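Local coordinates for STIL N-terminal domain-containing protein (Trichoplax adhaerens, PDB 5OI9) that probably supports centriole assembly in the manner of STIL, the centrosomal protein whose binding to CEP85 ensures robust PLK4 activation, and is present as its N-terminal domain, at residues 147-150 with 151-155; 209-212 with 213-217. All coordinates share one frame; numbering follows the deposited sequence.

Contact 1 (147-150 with 151-155); sequences QTLT and KNLKL
The flat carboxamide of Asn152 meets Leu149 through a water held by its ND2. This water accepts from Asn152 ND2 at 2.8 Å and donates to Leu149 O, also at 2.8 Å. With CG anti to the backbone N (chi1 175°), the amide stands out at the flank of the helix, and the water spans back from it to that carbonyl. Asparagine suits this partly exposed place, since its short amide can hold a water against the helix backbone. Leu149 O is gripped twice, because Leu153 N also donates to it at 3.2 Å.

Leu149 and Leu153, one turn apart, lie side by side and point the same way, with Leu149 CD2 3.8 Å from Leu153 CD1. Both are buried, and their branched ends make an apolar patch on the inner side of the helix. Thr150 O receives Lys154 N at 2.9 Å, and the methylene chain of Lys154 runs close by, its CG 3.2 Å from Thr150 O. The lysine thus lends its aliphatic part to the helix surface, its extended chain running back along the helix past Thr150 O. Thr150 itself is buried, but its OG1 can turn its proton to Phe146 O in the preceding turn, so its polarity is accommodated. Tyr281 of helix 270-281 touches Thr150, Leu153 and Lys154, and Arg284 NE bonds to Leu155 O.

Together with Lys151 N to Gln147 O, these backbone bonds are the i to i+4 pattern of an alpha-helix, here the amphipathic last turns of helix 139-155.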
loop_
_atom_site.group_PDB
_atom_site.type_symbol
_atom_site.label_atom_id
_atom_site.label_comp_id
_atom_site.label_asym_id
_atom_site.label_seq_id
_atom_site.Cartn_x
_atom_site.Cartn_y
_atom_site.Cartn_z
ATOM N N GLN A 147 9.017 2.023 10.527
ATOM C CA GLN A 147 8.463 1.862 11.868
ATOM C C GLN A 147 7.055 2.436 11.947
ATOM O O GLN A 147 6.145 1.804 12.501
ATOM C CB GLN A 147 9.377 2.526 12.899
ATOM C CG GLN A 147 10.738 1.861 13.031
ATOM C CD GLN A 147 10.638 0.430 13.519
ATOM O OE1 GLN A 147 9.777 0.100 14.332
ATOM N NE2 GLN A 147 11.514 -0.429 13.017
ATOM N N THR A 148 6.854 3.631 11.388
ATOM C CA THR A 148 5.514 4.208 11.331
ATOM C C THR A 148 4.571 3.326 10.521
ATOM O O THR A 148 3.406 3.141 10.896
ATOM C CB THR A 148 5.574 5.621 10.742
ATOM O OG1 THR A 148 6.297 6.479 11.632
ATOM C CG2 THR A 148 4.174 6.182 10.532
ATOM N N LEU A 149 5.061 2.755 9.417
ATOM C CA LEU A 149 4.218 1.894 8.594
ATOM C C LEU A 149 3.770 0.659 9.369
ATOM O O LEU A 149 2.586 0.308 9.364
ATOM C CB LEU A 149 4.961 1.500 7.312
ATOM C CG LEU A 149 4.208 0.763 6.194
ATOM C CD1 LEU A 149 4.894 0.991 4.858
ATOM C CD2 LEU A 149 4.098 -0.737 6.465
ATOM N N THR A 150 4.706 -0.023 10.035
ATOM C CA THR A 150 4.342 -1.245 10.747
ATOM C C THR A 150 3.525 -0.956 11.999
ATOM O O THR A 150 2.724 -1.802 12.419
ATOM C CB THR A 150 5.588 -2.050 11.118
ATOM O OG1 THR A 150 6.468 -1.245 11.908
ATOM C CG2 THR A 150 6.310 -2.523 9.873
ATOM N N LYS A 151 3.714 0.212 12.616
ATOM C CA LYS A 151 2.892 0.572 13.766
ATOM C C LYS A 151 1.432 0.734 13.362
ATOM O O LYS A 151 0.526 0.359 14.116
ATOM C CB LYS A 151 3.424 1.852 14.415
ATOM C CG LYS A 151 2.672 2.294 15.666
ATOM C CD LYS A 151 3.295 3.554 16.252
ATOM C CE LYS A 151 2.488 4.106 17.417
ATOM N NZ LYS A 151 2.447 3.166 18.572
ATOM N N ASN A 152 1.183 1.279 12.168
ATOM C CA ASN A 152 -0.189 1.374 11.684
ATOM C C ASN A 152 -0.763 -0.003 11.382
ATOM O O ASN A 152 -1.934 -0.267 11.671
ATOM C CB ASN A 152 -0.260 2.263 10.442
ATOM C CG ASN A 152 -1.656 2.300 9.838
ATOM O OD1 ASN A 152 -2.578 2.876 10.415
ATOM N ND2 ASN A 152 -1.817 1.681 8.674
ATOM N N LEU A 153 0.046 -0.899 10.809
ATOM C CA LEU A 153 -0.434 -2.252 10.539
ATOM C C LEU A 153 -0.767 -3.000 11.826
ATOM O O LEU A 153 -1.711 -3.798 11.856
ATOM C CB LEU A 153 0.599 -3.028 9.724
ATOM C CG LEU A 153 0.793 -2.595 8.268
ATOM C CD1 LEU A 153 1.775 -3.520 7.565
ATOM C CD2 LEU A 153 -0.543 -2.571 7.538
ATOM N N LYS A 154 -0.012 -2.751 12.899
ATOM C CA LYS A 154 -0.276 -3.435 14.162
ATOM C C LYS A 154 -1.529 -2.904 14.846
ATOM O O LYS A 154 -2.241 -3.669 15.511
ATOM C CB LYS A 154 0.920 -3.297 15.105
ATOM C CG LYS A 154 2.188 -3.995 14.640
ATOM C CD LYS A 154 3.369 -3.641 15.540
ATOM C CE LYS A 154 4.653 -4.269 15.029
ATOM N NZ LYS A 154 5.803 -3.962 15.916
ATOM N N LEU A 155 -1.824 -1.614 14.693
ATOM C CA LEU A 155 -2.828 -0.957 15.519
ATOM C C LEU A 155 -4.080 -0.525 14.768
ATOM O O LEU A 155 -5.054 -0.123 15.415
ATOM C CB LEU A 155 -2.218 0.271 16.214
ATOM C CG LEU A 155 -1.056 -0.019 17.168
ATOM C CD1 LEU A 155 -0.478 1.273 17.735
ATOM C CD2 LEU A 155 -1.504 -0.945 18.285
HETATM O O HOH W 1 0.601 0.904 7.479
#

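Contact 2 (209-212 with 213-217); sequences TALA and RSLSG
Thr209 O accepts from Arg213 N at 2.9 Å, the bond that starts the first turn of helix 210-216, a short amphipathic helix lying against a mixed beta-sheet, with Thr209 as its N-cap residue. The side chain of Arg213 folds back over the same turn. Its chain bends at chi3 (-88°), which lays one face of the guanidinium across the start of the helix, with Thr209 O 3.4 Å above the plane and offset toward the rim. The long chain lets NE donate to Pro208 O, just before the helix, while the flat end lies on the first turn.

Ala210 CA stands over that face of the guanidinium too, and its methyl CB comes only to the border of the group, near NH2. Its O receives Ser214 N at 3.0 Å.

Leu211 turns toward the sheet. Its CG is 4.0 Å from Leu215 CD1, the two side chains crossing at a slant, and both reach Trp260 of strand 256-264 and Leu243 of strand 241-245, an apolar role natural to leucine. Leu211 O takes two donors from the same face of its plane: Leu215 N, and Ser214 OG at 2.9 Å. The serine hydroxyl, short and placed between N and the carbonyl carbon (chi1 63°), can therefore be satisfied by its own helix.

Ala212 offers a small apolar methyl, suited to its buried position. Its O is also doubly held, Ser216 N arriving at 3.2 Å on one face of the carbonyl plane and Ser216 OG at 3.1 Å on the other.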
loop_
_atom_site.group_PDB
_atom_site.type_symbol
_atom_site.label_atom_id
_atom_site.label_comp_id
_atom_site.label_asym_id
_atom_site.label_seq_id
_atom_site.Cartn_x
_atom_site.Cartn_y
_atom_site.Cartn_z
ATOM N N THR A 209 -23.725 -19.404 6.756
ATOM C CA THR A 209 -24.312 -18.168 7.253
ATOM C C THR A 209 -24.659 -17.246 6.083
ATOM O O THR A 209 -24.349 -17.520 4.919
ATOM C CB THR A 209 -23.360 -17.473 8.223
ATOM O OG1 THR A 209 -22.146 -17.132 7.540
ATOM C CG2 THR A 209 -23.034 -18.383 9.396
ATOM N N ALA A 210 -25.309 -16.125 6.406
ATOM C CA ALA A 210 -25.743 -15.197 5.365
ATOM C C ALA A 210 -24.556 -14.623 4.598
ATOM O O ALA A 210 -24.623 -14.449 3.376
ATOM C CB ALA A 210 -26.579 -14.074 5.977
ATOM N N LEU A 211 -23.458 -14.329 5.297
ATOM C CA LEU A 211 -22.269 -13.815 4.624
ATOM C C LEU A 211 -21.667 -14.862 3.693
ATOM O O LEU A 211 -21.306 -14.552 2.552
ATOM C CB LEU A 211 -21.240 -13.355 5.657
ATOM C CG LEU A 211 -19.896 -12.892 5.096
ATOM C CD1 LEU A 211 -20.079 -11.685 4.190
ATOM C CD2 LEU A 211 -18.920 -12.583 6.220
ATOM N N ALA A 212 -21.550 -16.105 4.165
ATOM C CA ALA A 212 -21.032 -17.177 3.319
ATOM C C ALA A 212 -21.916 -17.411 2.102
ATOM O O ALA A 212 -21.413 -17.717 1.015
ATOM C CB ALA A 212 -20.892 -18.467 4.127
ATOM N N ARG A 213 -23.233 -17.263 2.260
ATOM C CA ARG A 213 -24.142 -17.497 1.141
ATOM C C ARG A 213 -24.061 -16.378 0.110
ATOM O O ARG A 213 -24.180 -16.627 -1.096
ATOM C CB ARG A 213 -25.576 -17.653 1.651
ATOM C CG ARG A 213 -25.963 -19.089 1.967
ATOM C CD ARG A 213 -27.381 -19.202 2.520
ATOM N NE ARG A 213 -27.416 -19.058 3.972
ATOM C CZ ARG A 213 -28.026 -18.069 4.616
ATOM N NH1 ARG A 213 -28.672 -17.129 3.938
ATOM N NH2 ARG A 213 -27.996 -18.027 5.941
ATOM N N SER A 214 -23.858 -15.137 0.560
ATOM C CA SER A 214 -23.767 -14.027 -0.384
ATOM C C SER A 214 -22.438 -14.029 -1.129
ATOM O O SER A 214 -22.372 -13.561 -2.272
ATOM C CB SER A 214 -23.970 -12.696 0.344
ATOM O OG SER A 214 -22.952 -12.479 1.303
ATOM N N LEU A 215 -21.376 -14.548 -0.509
ATOM C CA LEU A 215 -20.078 -14.598 -1.176
ATOM C C LEU A 215 -20.047 -15.679 -2.248
ATOM O O LEU A 215 -19.469 -15.479 -3.322
ATOM C CB LEU A 215 -18.968 -14.828 -0.153
ATOM C CG LEU A 215 -18.633 -13.628 0.730
ATOM C CD1 LEU A 215 -17.736 -14.045 1.881
ATOM C CD2 LEU A 215 -17.977 -12.534 -0.095
ATOM N N SER A 216 -20.648 -16.832 -1.976
ATOM C CA SER A 216 -20.735 -17.889 -2.973
ATOM C C SER A 216 -21.888 -17.686 -3.944
ATOM O O SER A 216 -22.021 -18.470 -4.889
ATOM C CB SER A 216 -20.868 -19.252 -2.289
ATOM O OG SER A 216 -22.088 -19.341 -1.573
ATOM N N GLY A 217 -22.714 -16.658 -3.738
ATOM C CA GLY A 217 -23.846 -16.417 -4.589
ATOM C C GLY A 217 -23.446 -15.815 -5.925
ATOM O O GLY A 217 -22.270 -15.523 -6.182
#

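Overall arrangement
Contacts 1 and 2 are each local to one helix and share no element; their centres lie about 32 Å apart, with nearest atoms about 20 Å apart. The first belongs to the end of helix 139-155, its centre about 12 Å from the centre of the chain, where it meets helix 270-281. The second is peripheral, about 28 Å from that centre, on a helix lying against the seven-stranded sheet. Each is partly buried and turns leucines inward, but their polar chemistry differs: in 147-155 a water joins an amide to the backbone, whereas in 209-217 serine hydroxyls bond to helix carbonyls directly, and an arginine lies over the first turn and bonds just before it.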